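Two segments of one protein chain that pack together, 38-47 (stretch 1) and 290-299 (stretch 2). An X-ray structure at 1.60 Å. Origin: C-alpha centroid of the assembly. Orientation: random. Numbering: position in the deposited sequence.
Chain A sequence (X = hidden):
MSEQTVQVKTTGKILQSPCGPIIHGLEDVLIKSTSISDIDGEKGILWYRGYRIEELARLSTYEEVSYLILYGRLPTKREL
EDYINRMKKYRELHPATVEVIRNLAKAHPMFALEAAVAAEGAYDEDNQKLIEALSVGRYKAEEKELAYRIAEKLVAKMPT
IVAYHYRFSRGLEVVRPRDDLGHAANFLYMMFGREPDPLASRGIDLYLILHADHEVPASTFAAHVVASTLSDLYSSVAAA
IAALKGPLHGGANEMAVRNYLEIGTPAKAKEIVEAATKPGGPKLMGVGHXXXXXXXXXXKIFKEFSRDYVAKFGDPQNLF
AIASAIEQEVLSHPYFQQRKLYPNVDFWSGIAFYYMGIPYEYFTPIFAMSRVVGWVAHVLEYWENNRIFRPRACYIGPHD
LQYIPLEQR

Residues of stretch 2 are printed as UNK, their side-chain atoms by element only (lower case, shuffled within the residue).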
ATOM      1  N   ASP A  38     -11.190  -9.174  18.110  1.00 10.01           N
ATOM      2  CA  ASP A  38     -10.685 -10.489  18.431  1.00  8.18           C
ATOM      3  C   ASP A  38     -11.649 -11.507  17.904  1.00 11.36           C
ATOM      4  O   ASP A  38     -12.850 -11.263  17.887  1.00  9.46           O
ATOM      5  CB  ASP A  38     -10.566 -10.673  19.942  1.00  8.84           C
ATOM      6  CG  ASP A  38      -9.751 -11.902  20.325  1.00 11.70           C
ATOM      7  OD1 ASP A  38      -8.839 -12.284  19.557  1.00 13.02           O
ATOM      8  OD2 ASP A  38     -10.010 -12.489  21.395  1.00 15.64           O
ATOM      9  N   ILE A  39     -11.106 -12.633  17.459  1.00 12.83           N
ATOM     10  CA  ILE A  39     -11.924 -13.731  16.980  1.00 12.85           C
ATOM     11  C   ILE A  39     -11.580 -14.993  17.731  1.00 13.59           C
ATOM     12  O   ILE A  39     -10.394 -15.304  17.915  1.00 15.76           O
ATOM     13  CB  ILE A  39     -11.646 -14.040  15.511  1.00 13.12           C
ATOM     14  CG1 ILE A  39     -11.989 -12.849  14.622  1.00 13.19           C
ATOM     15  CG2 ILE A  39     -12.432 -15.278  15.066  1.00 15.06           C
ATOM     16  CD1 ILE A  39     -11.395 -12.968  13.238  1.00 15.69           C
ATOM     17  N   ASP A  40     -12.608 -15.668  18.228  1.00 11.76           N
ATOM     18  CA  ASP A  40     -12.446 -17.013  18.769  1.00 13.98           C
ATOM     19  C   ASP A  40     -12.990 -17.918  17.663  1.00 15.79           C
ATOM     20  O   ASP A  40     -14.201 -18.061  17.506  1.00 15.28           O
ATOM     21  CB  ASP A  40     -13.200 -17.233  20.066  1.00 15.41           C
ATOM     22  CG  ASP A  40     -12.996 -18.634  20.625  1.00 26.32           C
ATOM     23  OD1 ASP A  40     -12.796 -19.580  19.829  1.00 21.46           O
ATOM     24  OD2 ASP A  40     -13.010 -18.786  21.867  1.00 26.83           O
ATOM     25  N   GLY A  41     -12.079 -18.460  16.865  1.00 14.87           N
ATOM     26  CA  GLY A  41     -12.448 -19.296  15.735  1.00 16.04           C
ATOM     27  C   GLY A  41     -13.115 -20.608  16.097  1.00 20.75           C
ATOM     28  O   GLY A  41     -13.963 -21.098  15.355  1.00 18.59           O
ATOM     29  N   GLU A  42     -12.740 -21.186  17.231  1.00 23.86           N
ATOM     30  CA  GLU A  42     -13.317 -22.459  17.646  1.00 28.67           C
ATOM     31  C   GLU A  42     -14.764 -22.312  18.084  1.00 22.70           C
ATOM     32  O   GLU A  42     -15.595 -23.157  17.764  1.00 21.05           O
ATOM     33  CB  GLU A  42     -12.487 -23.126  18.751  1.00 31.71           C
ATOM     34  CG  GLU A  42     -11.243 -23.848  18.241  1.00 46.24           C
ATOM     35  CD  GLU A  42     -10.249 -22.927  17.552  1.00 56.09           C
ATOM     36  OE1 GLU A  42     -10.079 -21.774  18.012  1.00 61.14           O
ATOM     37  OE2 GLU A  42      -9.605 -23.376  16.577  1.00 52.74           O
ATOM     38  N   LYS A  43     -15.071 -21.237  18.803  1.00 16.75           N
ATOM     39  CA  LYS A  43     -16.430 -21.006  19.273  1.00 18.16           C
ATOM     40  C   LYS A  43     -17.268 -20.146  18.316  1.00 14.92           C
ATOM     41  O   LYS A  43     -18.486 -20.077  18.448  1.00 21.21           O
ATOM     42  CB  LYS A  43     -16.419 -20.385  20.668  1.00 22.45           C
ATOM     43  CG  LYS A  43     -15.798 -21.288  21.724  1.00 27.67           C
ATOM     44  CD  LYS A  43     -15.910 -20.699  23.111  1.00 33.01           C
ATOM     45  CE  LYS A  43     -15.369 -21.666  24.156  1.00 40.83           C
ATOM     46  NZ  LYS A  43     -13.940 -21.982  23.919  1.00 52.22           N
ATOM     47  N   GLY A  44     -16.621 -19.498  17.354  1.00 17.95           N
ATOM     48  CA  GLY A  44     -17.331 -18.654  16.398  1.00 15.79           C
ATOM     49  C   GLY A  44     -17.816 -17.368  17.025  1.00 12.67           C
ATOM     50  O   GLY A  44     -18.978 -17.008  16.903  1.00 16.71           O
ATOM     51  N   ILE A  45     -16.900 -16.673  17.703  1.00 11.89           N
ATOM     52  CA  ILE A  45     -17.218 -15.425  18.379  1.00 11.02           C
ATOM     53  C   ILE A  45     -16.300 -14.329  17.848  1.00 10.10           C
ATOM     54  O   ILE A  45     -15.102 -14.547  17.627  1.00 12.34           O
ATOM     55  CB  ILE A  45     -16.985 -15.541  19.905  1.00 14.59           C
ATOM     56  CG1 ILE A  45     -17.785 -16.706  20.491  1.00 15.05           C
ATOM     57  CG2 ILE A  45     -17.378 -14.250  20.601  1.00 11.95           C
ATOM     58  CD1 ILE A  45     -17.419 -17.019  21.935  1.00 18.97           C
ATOM     59  N   LEU A  46     -16.879 -13.155  17.645  1.00 10.26           N
ATOM     60  CA  LEU A  46     -16.147 -11.987  17.192  1.00  8.21           C
ATOM     61  C   LEU A  46     -16.453 -10.863  18.163  1.00  9.24           C
ATOM     62  O   LEU A  46     -17.616 -10.662  18.521  1.00  9.36           O
ATOM     63  CB  LEU A  46     -16.631 -11.579  15.800  1.00 10.09           C
ATOM     64  CG  LEU A  46     -16.125 -10.253  15.240  1.00 10.32           C
ATOM     65  CD1 LEU A  46     -14.575 -10.197  15.125  1.00  8.71           C
ATOM     66  CD2 LEU A  46     -16.773  -9.976  13.902  1.00  9.62           C
ATOM     67  N   TRP A  47     -15.411 -10.173  18.619  1.00  8.44           N
ATOM     68  CA  TRP A  47     -15.585  -8.995  19.482  1.00  8.47           C
ATOM     69  C   TRP A  47     -14.976  -7.762  18.841  1.00  9.93           C
ATOM     70  O   TRP A  47     -13.923  -7.848  18.210  1.00  8.90           O
ATOM     71  CB  TRP A  47     -14.854  -9.145  20.820  1.00  8.44           C
ATOM     72  CG  TRP A  47     -15.320 -10.223  21.746  1.00 11.48           C
ATOM     73  CD1 TRP A  47     -16.172 -10.084  22.808  1.00 11.57           C
ATOM     74  CD2 TRP A  47     -14.864 -11.572  21.776  1.00 12.97           C
ATOM     75  NE1 TRP A  47     -16.320 -11.283  23.453  1.00 14.90           N
ATOM     76  CE2 TRP A  47     -15.502 -12.207  22.859  1.00 14.14           C
ATOM     77  CE3 TRP A  47     -13.996 -12.320  20.972  1.00 12.23           C
ATOM     78  CZ2 TRP A  47     -15.274 -13.552  23.181  1.00 15.76           C
ATOM     79  CZ3 TRP A  47     -13.757 -13.646  21.307  1.00 14.82           C
ATOM     80  CH2 TRP A  47     -14.412 -14.252  22.388  1.00 16.00           C
ATOM     81  N   UNK A 290     -10.361 -19.811   7.348  1.00 16.26           N
ATOM     82  CA  UNK A 290      -9.041 -20.015   7.920  1.00 23.95           C
ATOM     83  C   UNK A 290      -9.057 -19.836   9.439  1.00 25.20           C
ATOM     84  O   UNK A 290      -8.257 -20.444  10.148  1.00 23.48           O
ATOM     85  c   UNK A 290      -6.609 -19.394   7.460  1.00 37.02           C
ATOM     86  c   UNK A 290      -5.348 -16.506   8.398  1.00 38.66           C
ATOM     87  c   UNK A 290      -5.752 -18.339   6.794  1.00 38.69           C
ATOM     88  n   UNK A 290      -5.669 -15.307   8.862  1.00 50.31           N
ATOM     89  c   UNK A 290      -8.062 -19.039   7.282  1.00 19.91           C
ATOM     90  n   UNK A 290      -4.321 -17.162   8.920  1.00 30.41           N
ATOM     91  n   UNK A 290      -6.020 -17.025   7.374  1.00 42.90           N
ATOM     92  N   UNK A 291      -9.973 -19.009   9.933  1.00 17.91           N
ATOM     93  CA  UNK A 291     -10.094 -18.756  11.361  1.00 16.52           C
ATOM     94  C   UNK A 291     -11.324 -19.426  11.979  1.00 16.45           C
ATOM     95  O   UNK A 291     -11.206 -20.171  12.958  1.00 15.38           O
ATOM     96  c   UNK A 291      -8.937 -16.533  11.065  1.00 20.39           C
ATOM     97  c   UNK A 291     -10.190 -17.022  13.152  1.00 19.09           C
ATOM     98  c   UNK A 291     -10.146 -17.245  11.661  1.00 18.97           C
ATOM     99  N   UNK A 292     -12.506 -19.165  11.424  1.00 13.89           N
ATOM    100  CA  UNK A 292     -13.722 -19.766  11.954  1.00 13.54           C
ATOM    101  C   UNK A 292     -13.809 -21.269  11.694  1.00 11.91           C
ATOM    102  O   UNK A 292     -13.796 -21.715  10.530  1.00 18.08           O
ATOM    103  c   UNK A 292     -15.400 -15.033  12.686  1.00 14.16           C
ATOM    104  c   UNK A 292     -15.433 -16.059  13.613  1.00 10.51           C
ATOM    105  c   UNK A 292     -15.226 -15.302  11.354  1.00 13.19           C
ATOM    106  c   UNK A 292     -15.132 -17.663  11.850  1.00 12.86           C
ATOM    107  c   UNK A 292     -14.987 -19.088  11.393  1.00 15.17           C
ATOM    108  o   UNK A 292     -15.523 -13.722  13.103  1.00 13.41           O
ATOM    109  c   UNK A 292     -15.111 -16.613  10.938  1.00 15.38           C
ATOM    110  c   UNK A 292     -15.325 -17.367  13.191  1.00 12.20           C
ATOM    111  N   UNK A 293     -13.908 -22.028  12.782  1.00 14.03           N
ATOM    112  CA  UNK A 293     -14.098 -23.485  12.732  1.00 16.54           C
ATOM    113  C   UNK A 293     -15.465 -23.736  13.358  1.00 18.93           C
ATOM    114  O   UNK A 293     -15.657 -24.624  14.185  1.00 17.63           O
ATOM    115  n   UNK A 293      -9.704 -23.617   9.788  1.00 22.53           N
ATOM    116  c   UNK A 293     -10.019 -23.388  11.220  1.00 24.54           C
ATOM    117  c   UNK A 293     -11.321 -24.034  11.643  1.00 23.66           C
ATOM    118  c   UNK A 293     -11.597 -23.779  13.114  1.00 22.32           C
ATOM    119  c   UNK A 293     -12.988 -24.189  13.528  1.00 15.55           C
ATOM    120  N   UNK A 294     -16.380 -22.838  13.010  1.00 15.17           N
ATOM    121  CA  UNK A 294     -17.727 -22.795  13.505  1.00 14.31           C
ATOM    122  C   UNK A 294     -18.444 -21.849  12.568  1.00 13.00           C
ATOM    123  O   UNK A 294     -17.815 -21.201  11.728  1.00 13.43           O
ATOM    124  c   UNK A 294     -17.755 -22.228  14.921  1.00 14.18           C
ATOM    125  N   UNK A 295     -19.756 -21.772  12.702  1.00 14.43           N
ATOM    126  CA  UNK A 295     -20.526 -20.884  11.859  1.00 10.60           C
ATOM    127  C   UNK A 295     -20.010 -19.464  12.133  1.00 14.21           C
ATOM    128  O   UNK A 295     -19.785 -19.077  13.286  1.00 13.55           O
ATOM    129  c   UNK A 295     -24.539 -21.478   9.400  1.00 12.88           C
ATOM    130  c   UNK A 295     -23.126 -19.417  10.561  1.00 15.19           C
ATOM    131  c   UNK A 295     -23.967 -19.154   9.494  1.00 15.02           C
ATOM    132  o   UNK A 295     -25.522 -19.938   7.882  1.00 14.12           O
ATOM    133  c   UNK A 295     -23.654 -21.736  10.429  1.00 13.79           C
ATOM    134  c   UNK A 295     -22.929 -20.716  11.019  1.00 12.95           C
ATOM    135  c   UNK A 295     -24.664 -20.191   8.910  1.00 13.71           C
ATOM    136  c   UNK A 295     -22.019 -20.999  12.180  1.00 13.15           C
ATOM    137  N   UNK A 296     -19.694 -18.751  11.064  1.00 10.91           N
ATOM    138  CA  UNK A 296     -19.226 -17.371  11.161  1.00  9.71           C
ATOM    139  C   UNK A 296     -20.372 -16.595  11.814  1.00  9.56           C
ATOM    140  O   UNK A 296     -21.490 -16.582  11.298  1.00 10.31           O
ATOM    141  o   UNK A 296     -18.688 -14.659  10.572  1.00 10.84           O
ATOM    142  o   UNK A 296     -17.959 -15.127   8.540  1.00  9.19           O
ATOM    143  c   UNK A 296     -18.952 -16.893   9.731  1.00  9.99           C
ATOM    144  c   UNK A 296     -18.490 -15.451   9.629  1.00 10.38           C
ATOM    145  N   UNK A 297     -20.095 -15.898  12.927  1.00  9.88           N
ATOM    146  CA  UNK A 297     -21.183 -15.186  13.587  1.00  8.69           C
ATOM    147  C   UNK A 297     -21.793 -14.098  12.721  1.00  8.86           C
ATOM    148  O   UNK A 297     -22.984 -13.776  12.857  1.00 10.66           O
ATOM    149  c   UNK A 297     -19.062 -14.521  14.491  1.00 11.54           C
ATOM    150  c   UNK A 297     -20.511 -14.575  14.825  1.00  8.96           C
ATOM    151  c   UNK A 297     -18.798 -15.681  13.586  1.00 12.89           C
ATOM    152  N   UNK A 298     -20.969 -13.516  11.856  1.00  8.42           N
ATOM    153  CA  UNK A 298     -21.435 -12.484  10.971  1.00  9.57           C
ATOM    154  C   UNK A 298     -22.390 -13.103   9.965  1.00  9.38           C
ATOM    155  O   UNK A 298     -23.358 -12.468   9.539  1.00 10.63           O
ATOM    156  n   UNK A 298     -15.856 -10.851   8.607  1.00 10.08           N
ATOM    157  c   UNK A 298     -19.239 -11.211  11.168  1.00  7.64           C
ATOM    158  n   UNK A 298     -15.978 -13.136   8.426  1.00 10.51           N
ATOM    159  n   UNK A 298     -17.403 -12.034   9.826  1.00  7.67           N
ATOM    160  c   UNK A 298     -16.403 -12.007   8.962  1.00 10.47           C
ATOM    161  c   UNK A 298     -18.000 -10.845  10.413  1.00  8.49           C
ATOM    162  c   UNK A 298     -20.264 -11.850  10.245  1.00  7.82           C
ATOM    163  N   UNK A 299     -22.107 -14.344   9.582  1.00 10.22           N
ATOM    164  CA  UNK A 299     -22.943 -15.037   8.591  1.00 10.07           C
ATOM    165  C   UNK A 299     -24.322 -15.352   9.156  1.00 11.23           C
ATOM    166  O   UNK A 299     -25.339 -15.165   8.474  1.00 10.79           O
ATOM    167  c   UNK A 299     -22.247 -16.317   8.112  1.00  9.74           C
TER
HETATM  168  O   HOH W   1      -9.148 -21.025  14.384  1.00 24.88           O
HETATM  169  O   HOH W   2     -14.399 -25.685  16.538  1.00 31.32           O
HETATM  170  O   HOH W   3     -20.787 -18.618  15.544  1.00 19.32           O

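Stretch 1 is a hairpin. Its strands 38-40 and 45-47 are joined by a turn, and stretch 2 lies against the turn and one side of the strands.

Position 290 has seven side-chain atoms: three carbons, a nitrogen, then a carbon carrying two more nitrogens. That is a guanidinium group. It is out of reach of stretch 1. This is Arg 290.

Position 291 has three carbons, one of them carrying the other two. One branch carbon lies 3.4 Å from CG2 of Ile 39. A short, branched, wholly carbon side chain is valine. In Val 291 the touching atom is CG1.

Position 292 has one carbon, then a six-carbon ring bearing one oxygen. A ring carbon comes within 3.4 Å of CG2 of Ile 39, and the oxygen lies 3.6 Å from CB of Leu 46. The oxygen on the ring marks a phenol, so this is Tyr 292. O of Ile 45 sits at the ring edge, 4.3 Å from CE1 of Tyr 292. The OH is hydrogen-bonded elsewhere in the structure.

Position 293 has four carbons in a row ending in nitrogen. The chain starts toward stretch 1, but its end leads away. One of its carbons is 4.0 Å from OE2 of Glu 42. This is Lys 293.

Position 294 has a single carbon, CB, pointing toward stretch 1. It lies 3.7 Å from O of Glu 42 and 3.8 Å from N of Gly 44. One carbon means Ala 294.

Position 295 has one carbon and a six-carbon ring bearing an oxygen. The ring leads away from stretch 1, and the side chain comes no nearer than 6.7 Å. This is Tyr 295.

Position 296 has two carbons, the second carrying two oxygens. That is a short carboxylate, Asp 296. It does not touch stretch 1. Its OD1 accepts from N of residue 298 at 2.9 Å, capping the helix that follows.

Position 297 has three carbons closing a ring onto the backbone nitrogen. A ring carbon sits 3.5 Å from O of Gly 44. Only proline closes such a ring. CG of Pro 297 also packs 4.0 Å from CB of Leu 46.

Position 298 has seven side-chain atoms: three carbons, a nitrogen, then a carbon carrying two more nitrogens. A carbon of the chain lies 3.8 Å from CD2 of Leu 46. This is Arg 298, and the touching atom is CD. Its NH2 forms a salt bridge with OD2 of Asp 296 at 2.8 Å.

Position 299 has one carbon, out of reach of stretch 1. This is Ala 299.

The contact combines one direct hydrogen bond with apolar packing. N of Lys 293 donates to O of Gly 41 at 2.7 Å, nearly straight at 168°. Ile 39 packs on Val 291 and Tyr 292, and Leu 46 on Pro 297. The glycines permit the close approach: an ideal CB on Gly 41 would clash with O of Val 291, and one on Gly 44 with O of Tyr 295. Three waters bridge the stretches.

Stretch 2, residues 290-299: RVYKAYDPRA
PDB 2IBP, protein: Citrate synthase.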